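Local coordinates for glycosyl hydrolase family 2, TIM barrel domain protein (PDB 6ED2), which is a gut-bacterial beta-glucuronidase that probably hydrolyses beta-glucuronides, including drug conjugates that the microbe thereby reactivates, at residues F93-S98 with A194-P199; G115-R120 with L156-N161. All blocks are in the same frame, centred on the assembly; numbering follows the deposited sequence.

Contact 1: F93-S98 with A194-P199; sequences FWYETS and AGIHRP
Ile196 lies over one face of the Tyr95 ring, a CH-pi contact in the core of the beta-sandwich, of jelly-roll type in this family, that forms the sugar-binding domain of family 2 glycosyl hydrolases. It joins strand 92-101 to the short strand 195-196, whose backbones stay too far apart to pair: the CA atoms of Tyr95 and Ile196 are 8.4 Å from each other, and side chains fill the interval. The tight part is here. Ile196 CG1 sits 3.8 Å from the centroid of the Tyr95 ring, almost on its normal, and the extended chain carries CD1 on toward the root of the tyrosine, 3.7 Å from Tyr95 CG. Tyr95 CG stands anti to its carbonyl carbon (chi1 -78°), and the phenol reaches across to the backbone of 195-196, with Tyr95 OH 3.4 Å from Gly195 CA. A beta carbon at Gly195 would run into this hydroxyl, and the glycine's backbone angles (phi 134°, psi -153°) would also press it against the preceding carbonyl oxygen. Val73 and Trp46 pack against both Tyr95 and Ile196, and Phe48 meets the Tyr95 ring edge-to-face. The looser part flanks this CH-pi contact. Phe93 reaches Gly195 and Ala194 through the far end of its ring alone, and Phe77 meets that ring edge-to-face. In the other direction the segments diverge: strand 92-101 runs on through Thr97 to exposed Ser98, while Arg198 turns away to a salt bridge with Glu323. Between the two aromatic residues the rings meet edge to edge, Phe93 CE1 and Tyr95 CE2 each near the plane of the other ring, 3.8 Å apart; beside them Phe93 CZ touches Ala194 CB at 4.0 Å.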
ATOM      1  N   PHE A  93      12.775 -20.340  28.877  1.00 26.80           N
ATOM      2  CA  PHE A  93      13.775 -19.360  28.470  1.00 28.39           C
ATOM      3  C   PHE A  93      14.203 -18.556  29.696  1.00 33.13           C
ATOM      4  O   PHE A  93      13.445 -18.410  30.661  1.00 32.54           O
ATOM      5  CB  PHE A  93      13.253 -18.422  27.354  1.00 28.30           C
ATOM      6  CG  PHE A  93      11.897 -17.809  27.640  1.00 27.35           C
ATOM      7  CD1 PHE A  93      11.799 -16.535  28.192  1.00 22.73           C
ATOM      8  CD2 PHE A  93      10.719 -18.513  27.353  1.00 27.73           C
ATOM      9  CE1 PHE A  93      10.568 -15.950  28.462  1.00 22.67           C
ATOM     10  CE2 PHE A  93       9.471 -17.946  27.614  1.00 26.34           C
ATOM     11  CZ  PHE A  93       9.394 -16.656  28.174  1.00 26.76           C
ATOM     12  N   TRP A  94      15.423 -18.011  29.638  1.00 30.62           N
ATOM     13  CA  TRP A  94      16.060 -17.394  30.797  1.00 30.08           C
ATOM     14  C   TRP A  94      16.403 -15.932  30.539  1.00 30.61           C
ATOM     15  O   TRP A  94      16.919 -15.574  29.470  1.00 28.65           O
ATOM     16  CB  TRP A  94      17.346 -18.133  31.182  1.00 30.25           C
ATOM     17  CG  TRP A  94      17.180 -19.551  31.659  1.00 29.86           C
ATOM     18  CD1 TRP A  94      16.904 -20.641  30.901  1.00 30.52           C
ATOM     19  CD2 TRP A  94      17.337 -20.022  33.003  1.00 26.63           C
ATOM     20  NE1 TRP A  94      16.871 -21.772  31.686  1.00 32.26           N
ATOM     21  CE2 TRP A  94      17.129 -21.415  32.984  1.00 34.46           C
ATOM     22  CE3 TRP A  94      17.628 -19.398  34.222  1.00 28.28           C
ATOM     23  CZ2 TRP A  94      17.195 -22.199  34.142  1.00 32.95           C
ATOM     24  CZ3 TRP A  94      17.702 -20.169  35.363  1.00 32.51           C
ATOM     25  CH2 TRP A  94      17.485 -21.556  35.317  1.00 34.54           C
ATOM     26  N   TYR A  95      16.131 -15.104  31.540  1.00 25.67           N
ATOM     27  CA  TYR A  95      16.599 -13.733  31.618  1.00 28.90           C
ATOM     28  C   TYR A  95      17.590 -13.622  32.771  1.00 34.55           C
ATOM     29  O   TYR A  95      17.456 -14.306  33.791  1.00 35.14           O
ATOM     30  CB  TYR A  95      15.444 -12.761  31.853  1.00 27.23           C
ATOM     31  CG  TYR A  95      14.603 -12.439  30.645  1.00 31.23           C
ATOM     32  CD1 TYR A  95      14.742 -11.219  29.995  1.00 26.89           C
ATOM     33  CD2 TYR A  95      13.639 -13.332  30.174  1.00 28.28           C
ATOM     34  CE1 TYR A  95      13.968 -10.899  28.901  1.00 28.23           C
ATOM     35  CE2 TYR A  95      12.851 -13.018  29.059  1.00 25.91           C
ATOM     36  CZ  TYR A  95      13.027 -11.802  28.428  1.00 29.98           C
ATOM     37  OH  TYR A  95      12.264 -11.465  27.325  1.00 29.34           O
ATOM     38  N   GLU A  96      18.591 -12.761  32.609  1.00 32.35           N
ATOM     39  CA  GLU A  96      19.622 -12.623  33.629  1.00 30.68           C
ATOM     40  C   GLU A  96      20.114 -11.185  33.645  1.00 32.65           C
ATOM     41  O   GLU A  96      20.332 -10.587  32.588  1.00 37.39           O
ATOM     42  CB  GLU A  96      20.790 -13.578  33.380  1.00 32.24           C
ATOM     43  CG  GLU A  96      21.859 -13.569  34.474  1.00 44.53           C
ATOM     44  CD  GLU A  96      23.198 -14.148  34.012  1.00 42.76           C
ATOM     45  OE1 GLU A  96      23.297 -15.374  33.805  1.00 45.29           O
ATOM     46  OE2 GLU A  96      24.159 -13.367  33.854  1.00 59.28           O
ATOM     47  N   THR A  97      20.265 -10.628  34.839  1.00 32.92           N
ATOM     48  CA  THR A  97      20.924  -9.341  34.982  1.00 32.03           C
ATOM     49  C   THR A  97      21.604  -9.305  36.342  1.00 34.98           C
ATOM     50  O   THR A  97      21.659 -10.308  37.056  1.00 35.23           O
ATOM     51  CB  THR A  97      19.940  -8.185  34.769  1.00 31.10           C
ATOM     52  OG1 THR A  97      20.665  -6.954  34.776  1.00 32.42           O
ATOM     53  CG2 THR A  97      18.850  -8.146  35.851  1.00 28.59           C
ATOM     54  N   SER A  98      22.165  -8.151  36.678  1.00 35.61           N
ATOM     55  CA  SER A  98      22.866  -7.945  37.933  1.00 35.55           C
ATOM     56  C   SER A  98      22.326  -6.682  38.556  1.00 33.21           C
ATOM     57  O   SER A  98      21.954  -5.743  37.852  1.00 37.86           O
ATOM     58  CB  SER A  98      24.392  -7.791  37.755  1.00 30.23           C
ATOM     59  OG  SER A  98      24.944  -8.976  37.221  1.00 51.14           O
ATOM     60  N   ALA A 194       5.538 -13.498  24.649  1.00 25.80           N
ATOM     61  CA  ALA A 194       6.017 -13.736  26.000  1.00 27.09           C
ATOM     62  C   ALA A 194       7.353 -13.032  26.193  1.00 29.77           C
ATOM     63  O   ALA A 194       7.932 -12.484  25.255  1.00 26.77           O
ATOM     64  CB  ALA A 194       6.147 -15.225  26.300  1.00 25.20           C
ATOM     65  N   GLY A 195       7.843 -13.063  27.427  1.00 27.08           N
ATOM     66  CA  GLY A 195       9.034 -12.324  27.791  1.00 25.04           C
ATOM     67  C   GLY A 195       8.809 -11.604  29.096  1.00 25.81           C
ATOM     68  O   GLY A 195       7.988 -12.045  29.906  1.00 26.28           O
ATOM     69  N   ILE A 196       9.513 -10.500  29.321  1.00 25.04           N
ATOM     70  CA  ILE A 196       9.291  -9.660  30.489  1.00 24.59           C
ATOM     71  C   ILE A 196       8.756  -8.335  29.971  1.00 28.26           C
ATOM     72  O   ILE A 196       9.509  -7.490  29.471  1.00 29.42           O
ATOM     73  CB  ILE A 196      10.555  -9.472  31.329  1.00 25.99           C
ATOM     74  CG1 ILE A 196      11.072 -10.817  31.806  1.00 26.11           C
ATOM     75  CG2 ILE A 196      10.252  -8.604  32.544  1.00 24.51           C
ATOM     76  CD1 ILE A 196      12.148 -10.680  32.850  1.00 26.97           C
ATOM     77  N   HIS A 197       7.450  -8.150  30.106  1.00 27.63           N
ATOM     78  CA  HIS A 197       6.719  -7.117  29.394  1.00 24.26           C
ATOM     79  C   HIS A 197       6.658  -5.793  30.128  1.00 26.13           C
ATOM     80  O   HIS A 197       6.243  -4.794  29.523  1.00 21.02           O
ATOM     81  CB  HIS A 197       5.281  -7.594  29.129  1.00 23.74           C
ATOM     82  CG  HIS A 197       5.187  -8.688  28.116  1.00 25.34           C
ATOM     83  ND1 HIS A 197       4.142  -9.585  28.082  1.00 23.72           N
ATOM     84  CD2 HIS A 197       6.008  -9.023  27.090  1.00 22.93           C
ATOM     85  CE1 HIS A 197       4.323 -10.427  27.080  1.00 27.50           C
ATOM     86  NE2 HIS A 197       5.439 -10.097  26.453  1.00 25.72           N
ATOM     87  N   ARG A 198       7.002  -5.755  31.409  1.00 23.30           N
ATOM     88  CA  ARG A 198       6.717  -4.572  32.206  1.00 25.48           C
ATOM     89  C   ARG A 198       7.911  -4.236  33.080  1.00 24.05           C
ATOM     90  O   ARG A 198       8.808  -5.068  33.264  1.00 26.64           O
ATOM     91  CB  ARG A 198       5.458  -4.792  33.058  1.00 27.14           C
ATOM     92  CG  ARG A 198       4.193  -4.834  32.219  1.00 29.05           C
ATOM     93  CD  ARG A 198       2.974  -5.317  33.004  1.00 25.91           C
ATOM     94  NE  ARG A 198       1.911  -5.691  32.071  1.00 28.72           N
ATOM     95  CZ  ARG A 198       0.717  -6.162  32.425  1.00 29.15           C
ATOM     96  NH1 ARG A 198       0.404  -6.321  33.714  1.00 21.29           N
ATOM     97  NH2 ARG A 198      -0.163  -6.470  31.485  1.00 24.60           N
ATOM     98  N   PRO A 199       7.971  -3.016  33.612  1.00 22.42           N
ATOM     99  CA  PRO A 199       9.112  -2.615  34.443  1.00 24.41           C
ATOM    100  C   PRO A 199       9.371  -3.563  35.605  1.00 30.56           C
ATOM    101  O   PRO A 199       8.440  -4.078  36.238  1.00 28.50           O
ATOM    102  CB  PRO A 199       8.707  -1.226  34.943  1.00 25.30           C
ATOM    103  CG  PRO A 199       7.859  -0.694  33.851  1.00 26.13           C
ATOM    104  CD  PRO A 199       7.135  -1.858  33.241  1.00 26.22           C
TER

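Contact 2: G115-R120 with L156-N161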
ATOM      1  N   GLY A 115       6.571  -6.310  37.250  1.00 26.33           N
ATOM      2  CA  GLY A 115       5.275  -5.941  36.698  1.00 19.69           C
ATOM      3  C   GLY A 115       4.561  -7.146  36.114  1.00 26.71           C
ATOM      4  O   GLY A 115       3.376  -7.368  36.375  1.00 24.20           O
ATOM      5  N   SER A 116       5.289  -7.972  35.358  1.00 24.34           N
ATOM      6  CA  SER A 116       4.778  -9.248  34.871  1.00 26.26           C
ATOM      7  C   SER A 116       5.931 -10.039  34.271  1.00 29.33           C
ATOM      8  O   SER A 116       6.952  -9.473  33.860  1.00 29.53           O
ATOM      9  CB  SER A 116       3.667  -9.072  33.821  1.00 28.98           C
ATOM     10  OG  SER A 116       4.177  -8.500  32.624  1.00 26.13           O
ATOM     11  N   VAL A 117       5.758 -11.360  34.242  1.00 25.87           N
ATOM     12  CA  VAL A 117       6.590 -12.261  33.455  1.00 23.28           C
ATOM     13  C   VAL A 117       5.647 -13.243  32.780  1.00 27.32           C
ATOM     14  O   VAL A 117       4.808 -13.859  33.445  1.00 29.84           O
ATOM     15  CB  VAL A 117       7.646 -13.005  34.306  1.00 30.77           C
ATOM     16  CG1 VAL A 117       8.472 -13.929  33.427  1.00 26.46           C
ATOM     17  CG2 VAL A 117       8.580 -12.017  35.040  1.00 26.52           C
ATOM     18  N   THR A 118       5.751 -13.373  31.464  1.00 27.42           N
ATOM     19  CA  THR A 118       4.769 -14.111  30.675  1.00 23.40           C
ATOM     20  C   THR A 118       5.388 -15.418  30.204  1.00 25.64           C
ATOM     21  O   THR A 118       6.421 -15.393  29.528  1.00 27.72           O
ATOM     22  CB  THR A 118       4.317 -13.252  29.499  1.00 25.89           C
ATOM     23  OG1 THR A 118       3.839 -11.990  30.002  1.00 24.14           O
ATOM     24  CG2 THR A 118       3.235 -13.957  28.690  1.00 21.97           C
ATOM     25  N   HIS A 119       4.781 -16.562  30.553  1.00 25.52           N
ATOM     26  CA  HIS A 119       3.516 -16.721  31.286  1.00 26.20           C
ATOM     27  C   HIS A 119       3.692 -17.101  32.767  1.00 27.87           C
ATOM     28  O   HIS A 119       2.781 -16.955  33.572  1.00 28.39           O
ATOM     29  CB  HIS A 119       2.678 -17.822  30.624  1.00 23.24           C
ATOM     30  CG  HIS A 119       2.017 -17.409  29.353  1.00 25.06           C
ATOM     31  ND1 HIS A 119       1.025 -16.451  29.308  1.00 24.82           N
ATOM     32  CD2 HIS A 119       2.190 -17.834  28.081  1.00 23.37           C
ATOM     33  CE1 HIS A 119       0.629 -16.291  28.057  1.00 25.17           C
ATOM     34  NE2 HIS A 119       1.325 -17.116  27.292  1.00 25.00           N
ATOM     35  N   ARG A 120       4.847 -17.668  33.098  1.00 28.07           N
ATOM     36  CA  ARG A 120       5.138 -18.119  34.454  1.00 30.69           C
ATOM     37  C   ARG A 120       6.628 -17.916  34.686  1.00 30.80           C
ATOM     38  O   ARG A 120       7.407 -17.794  33.736  1.00 26.35           O
ATOM     39  CB  ARG A 120       4.742 -19.589  34.664  1.00 26.81           C
ATOM     40  CG  ARG A 120       5.396 -20.587  33.674  1.00 28.53           C
ATOM     41  CD  ARG A 120       4.630 -21.933  33.629  1.00 25.50           C
ATOM     42  NE  ARG A 120       3.215 -21.663  33.407  1.00 30.51           N
ATOM     43  CZ  ARG A 120       2.644 -21.615  32.206  1.00 33.01           C
ATOM     44  NH1 ARG A 120       3.350 -21.861  31.101  1.00 27.05           N
ATOM     45  NH2 ARG A 120       1.354 -21.337  32.116  1.00 32.38           N
ATOM     46  N   LEU A 156      20.539 -11.803  39.227  1.00 32.39           N
ATOM     47  CA  LEU A 156      19.109 -12.040  39.102  1.00 28.73           C
ATOM     48  C   LEU A 156      18.889 -12.902  37.875  1.00 33.18           C
ATOM     49  O   LEU A 156      19.188 -12.470  36.755  1.00 30.41           O
ATOM     50  CB  LEU A 156      18.348 -10.725  38.977  1.00 32.09           C
ATOM     51  CG  LEU A 156      16.869 -10.791  38.628  1.00 32.34           C
ATOM     52  CD1 LEU A 156      16.124 -11.735  39.592  1.00 32.01           C
ATOM     53  CD2 LEU A 156      16.313  -9.376  38.684  1.00 26.26           C
ATOM     54  N   SER A 157      18.383 -14.115  38.082  1.00 29.07           N
ATOM     55  CA  SER A 157      18.058 -15.026  36.991  1.00 32.98           C
ATOM     56  C   SER A 157      16.574 -15.349  37.031  1.00 31.87           C
ATOM     57  O   SER A 157      16.035 -15.677  38.092  1.00 30.59           O
ATOM     58  CB  SER A 157      18.867 -16.320  37.074  1.00 27.89           C
ATOM     59  OG  SER A 157      20.222 -16.024  37.337  1.00 39.53           O
ATOM     60  N   VAL A 158      15.921 -15.278  35.877  1.00 31.47           N
ATOM     61  CA  VAL A 158      14.504 -15.591  35.769  1.00 28.75           C
ATOM     62  C   VAL A 158      14.352 -16.732  34.777  1.00 29.01           C
ATOM     63  O   VAL A 158      14.725 -16.604  33.605  1.00 27.20           O
ATOM     64  CB  VAL A 158      13.669 -14.371  35.352  1.00 27.58           C
ATOM     65  CG1 VAL A 158      12.188 -14.748  35.240  1.00 27.28           C
ATOM     66  CG2 VAL A 158      13.847 -13.240  36.350  1.00 25.20           C
ATOM     67  N   LEU A 159      13.818 -17.853  35.256  1.00 29.04           N
ATOM     68  CA  LEU A 159      13.424 -18.961  34.397  1.00 30.64           C
ATOM     69  C   LEU A 159      11.945 -18.771  34.086  1.00 35.28           C
ATOM     70  O   LEU A 159      11.093 -18.889  34.975  1.00 31.21           O
ATOM     71  CB  LEU A 159      13.693 -20.301  35.073  1.00 26.96           C
ATOM     72  CG  LEU A 159      13.028 -21.512  34.425  1.00 30.37           C
ATOM     73  CD1 LEU A 159      13.380 -21.606  32.944  1.00 34.21           C
ATOM     74  CD2 LEU A 159      13.424 -22.795  35.168  1.00 26.02           C
ATOM     75  N   ALA A 160      11.645 -18.440  32.835  1.00 30.51           N
ATOM     76  CA  ALA A 160      10.280 -18.209  32.405  1.00 25.56           C
ATOM     77  C   ALA A 160       9.865 -19.293  31.417  1.00 27.32           C
ATOM     78  O   ALA A 160      10.695 -20.034  30.880  1.00 28.55           O
ATOM     79  CB  ALA A 160      10.133 -16.807  31.793  1.00 24.87           C
ATOM     80  N   ASN A 161       8.555 -19.387  31.193  1.00 26.00           N
ATOM     81  CA  ASN A 161       7.987 -20.408  30.322  1.00 25.61           C
ATOM     82  C   ASN A 161       6.737 -19.826  29.676  1.00 27.08           C
ATOM     83  O   ASN A 161       5.993 -19.081  30.321  1.00 26.73           O
ATOM     84  CB  ASN A 161       7.664 -21.686  31.122  1.00 27.49           C
ATOM     85  CG  ASN A 161       7.130 -22.811  30.248  1.00 24.47           C
ATOM     86  OD1 ASN A 161       5.955 -22.837  29.921  1.00 27.43           O
ATOM     87  ND2 ASN A 161       8.002 -23.725  29.849  1.00 26.62           N
TER
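Arg120 places CG between its backbone N and carbonyl carbon (chi1 56°) and bends at chi3 (51°), while Asn161 holds CG anti to its own N (chi1 -177°), so the two side chains run side by side from a classic beta bulge. In it His119, which follows a cis peptide bond, and Arg120 both face Asn161 where strand 120-125 begins to pair antiparallel with strand 152-161. Asn161 O accepts His119 N at 2.8 Å and, weakly, Arg120 N at 3.3 Å; Asn161 N returns a bond to Arg120 O. Beyond the backbone, Arg120 NH1 gives a hydrogen bond of 3.0 Å to Asn161 OD1, which lies at the edge of the guanidinium near its plane. Arg120 NE makes a salt bridge with Glu134, and Asn161 ND2 bonds to Asp92 OD1, so each polar end has a second partner. With an alanine here instead of Arg120, Asn161 OD1 would probably lose this donor, Glu134 would be left without this salt-bridge partner, and the methylene of Asn161 would be uncovered where Arg120 CG packs on it. Deeper in the sandwich Val117 leans on strand 156-161, its CG1 3.7 Å from Ala160 CB.

How the contacts relate
Contacts 1 and 2 have centres about 6 Å apart and share one sandwich, the segments 115-120 and 156-161 lying between the ends of contact 1 along the chain. Strands 92-101 and 152-161 are neighbours in the sheet: Phe93 O to Ala160 N and Tyr95 O to Val158 N, each 2.8 Å, are probable hydrogen bonds. The other two segments also meet, with Thr118 bonded through its backbone to Gly195 and Ala194 CB packed 3.2 Å from Thr118 O. Both contacts lie away from the magnesium site of Thr239 and Glu241. The side chain of His119 is about 13 Å from a bound magnesium ion.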